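VgrG protein (Vibrio cholerae, PDB 4DTL) probably cross-links actin covalently through its actin cross-linking domain, which binds ATP together with two manganese ions. Local coordinates at residues G26-L31 and G172-V177. Sequence-based numbering, arbitrary orientation.
Sequences GIENEL and GQQATV. With MN (manganese (II) ion), chain D; MN (manganese (II) ion), chain E; ATP (adenosine-5'-triphosphate), chain B.
Glu28 and Gln174 form a hydrogen-bonded pair of two antiparallel strands (165° between directions): Glu28 N reaches Gln174 O at 3.0 Å, almost straight, and Gln174 N returns to Glu28 O. Gly26 and Thr176 pair likewise, Thr176 N lying 2.7 Å from Gly26 O. The face bearing Glu28 and Thr176 is the tight one, a wall of the ATP-manganese site, with Glu28 OE1 3.6 Å from Gln174 CB. Glu28 CG stands beside its own backbone N (chi1 -68°) and the chain runs on extended: Glu28 OE1 and OE2 both ligate the chain D manganese, and Glu28 OE2 bridges to the chain E manganese at 2.2 Å. A water 2.6 Å from Glu28 OE1 links it to Thr176 OG1 and ATP O3'. Gly26, lacking a side chain, lets ATP O2' come within 3.2 Å of Gly26 CA.

On the other face Ile27 CG2 and Ala175 CB meet loosely, 4.4 Å apart; Gln173 NE2 ties this face by bonding Asn29 OD1 from above the Asn29 carbonyl plane. Toward partly exposed Glu30 and Gly172, Glu30 N still holds Gly172 O at 2.8 Å.

Glu90 also ligates manganese; strands 85-97 and 344-352 flank the pair, and helix 101-124 covers Ile27 and Asn29 through Met111.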
# COMPACT_ATOMS: atom_id res chain seq x y z
N GLY A 26 -1.09 -1.98 8.53
CA GLY A 26 -1.21 -3.15 7.67
C GLY A 26 0.15 -3.49 7.11
O GLY A 26 0.97 -2.59 6.90
N ILE A 27 0.41 -4.76 6.87
CA ILE A 27 1.70 -5.22 6.34
C ILE A 27 1.56 -6.06 5.07
O ILE A 27 0.53 -6.70 4.84
CB ILE A 27 2.56 -5.92 7.43
CG1 ILE A 27 1.93 -7.24 7.94
CG2 ILE A 27 2.93 -4.97 8.58
CD1 ILE A 27 2.90 -8.20 8.62
N GLU A 28 2.60 -6.04 4.24
CA GLU A 28 2.74 -6.82 3.01
C GLU A 28 4.02 -7.63 3.12
O GLU A 28 5.07 -7.09 3.50
CB GLU A 28 2.79 -5.92 1.78
CG GLU A 28 1.48 -5.22 1.50
CD GLU A 28 1.64 -4.13 0.46
OE1 GLU A 28 2.06 -3.01 0.83
OE2 GLU A 28 1.46 -4.43 -0.74
N ASN A 29 3.93 -8.92 2.83
CA ASN A 29 5.05 -9.85 2.98
C ASN A 29 5.20 -10.80 1.78
O ASN A 29 4.50 -11.81 1.67
CB ASN A 29 4.84 -10.63 4.28
CG ASN A 29 6.03 -11.40 4.77
OD1 ASN A 29 7.18 -11.02 4.55
ND2 ASN A 29 5.76 -12.47 5.52
N GLU A 30 6.10 -10.45 0.87
CA GLU A 30 6.36 -11.28 -0.31
C GLU A 30 7.25 -12.46 0.03
O GLU A 30 8.35 -12.28 0.57
CB GLU A 30 6.95 -10.45 -1.43
CG GLU A 30 6.97 -11.18 -2.77
CD GLU A 30 7.76 -10.50 -3.86
OE1 GLU A 30 7.45 -10.73 -5.05
OE2 GLU A 30 8.71 -9.73 -3.53
N LEU A 31 6.74 -13.68 -0.22
CA LEU A 31 7.44 -14.91 0.15
C LEU A 31 8.55 -15.26 -0.84
O LEU A 31 8.49 -14.90 -2.01
CB LEU A 31 6.44 -16.08 0.35
CG LEU A 31 5.38 -15.92 1.43
CD1 LEU A 31 4.42 -17.06 1.39
CD2 LEU A 31 6.00 -15.76 2.83
N GLY A 172 11.29 -7.98 0.83
CA GLY A 172 9.97 -8.37 0.36
C GLY A 172 8.86 -7.80 1.24
O GLY A 172 7.69 -8.14 1.05
N GLN A 173 9.22 -6.92 2.19
CA GLN A 173 8.30 -6.36 3.18
C GLN A 173 8.00 -4.88 3.07
O GLN A 173 8.88 -4.07 2.79
CB GLN A 173 8.77 -6.70 4.61
CG GLN A 173 8.66 -8.19 4.92
CD GLN A 173 9.22 -8.63 6.25
OE1 GLN A 173 10.14 -8.02 6.82
NE2 GLN A 173 8.73 -9.76 6.73
N GLN A 174 6.73 -4.55 3.32
CA GLN A 174 6.17 -3.20 3.36
C GLN A 174 5.18 -3.08 4.51
O GLN A 174 4.68 -4.08 5.01
CB GLN A 174 5.45 -2.89 2.07
CG GLN A 174 6.29 -2.13 1.06
CD GLN A 174 6.25 -2.75 -0.28
OE1 GLN A 174 5.35 -2.51 -1.07
NE2 GLN A 174 7.20 -3.61 -0.54
N ALA A 175 4.94 -1.85 4.95
CA ALA A 175 4.00 -1.52 5.99
C ALA A 175 3.19 -0.32 5.51
O ALA A 175 3.70 0.51 4.74
CB ALA A 175 4.74 -1.16 7.26
N THR A 176 1.91 -0.25 5.91
CA THR A 176 1.00 0.85 5.56
C THR A 176 0.38 1.35 6.83
O THR A 176 -0.20 0.56 7.57
CB THR A 176 -0.01 0.44 4.45
OG1 THR A 176 0.69 0.13 3.25
CG2 THR A 176 -1.04 1.53 4.17
N VAL A 177 0.52 2.66 7.09
CA VAL A 177 0.04 3.30 8.32
C VAL A 177 -1.10 4.23 7.95
O VAL A 177 -0.98 5.01 7.00
CB VAL A 177 1.21 4.02 9.09
CG1 VAL A 177 0.70 4.91 10.22
CG2 VAL A 177 2.23 3.01 9.63
MN MN D . 2.73 -2.35 -1.28
MN MN E . 0.91 -5.70 -2.41
PG ATP B . 1.67 -3.25 -4.11
O1G ATP B . 1.78 -4.71 -3.82
O2G ATP B . 2.90 -2.52 -3.70
O3G ATP B . 1.42 -3.04 -5.58
PB ATP B . -0.80 -3.46 -3.12
O1B ATP B . -1.57 -3.51 -4.38
O2B ATP B . -0.42 -4.84 -2.69
O3B ATP B . 0.43 -2.63 -3.29
PA ATP B . -2.62 -3.74 -1.10
O1A ATP B . -4.06 -3.37 -1.18
O2A ATP B . -2.44 -5.21 -1.50
O3A ATP B . -1.76 -2.87 -1.97
O5' ATP B . -2.14 -3.57 0.42
C5' ATP B . -2.52 -2.38 1.13
C4' ATP B . -1.90 -2.37 2.50
O4' ATP B . -2.61 -1.38 3.28
C3' ATP B . -2.01 -3.68 3.27
O3' ATP B . -0.80 -3.93 3.98
C2' ATP B . -3.21 -3.44 4.19
O2' ATP B . -3.16 -4.20 5.38
C1' ATP B . -3.09 -1.96 4.47
N9 ATP B . -4.32 -1.29 4.85
C8 ATP B . -5.55 -1.40 4.25
N7 ATP B . -6.49 -0.71 4.84
C5 ATP B . -5.84 -0.09 5.89
C6 ATP B . -6.28 0.80 6.90
N6 ATP B . -7.56 1.19 7.04
N1 ATP B . -5.36 1.26 7.77
C2 ATP B . -4.10 0.85 7.66
N3 ATP B . -3.57 -0.00 6.78
C4 ATP B . -4.50 -0.43 5.91
O HOH W 1 1.74 -2.47 3.40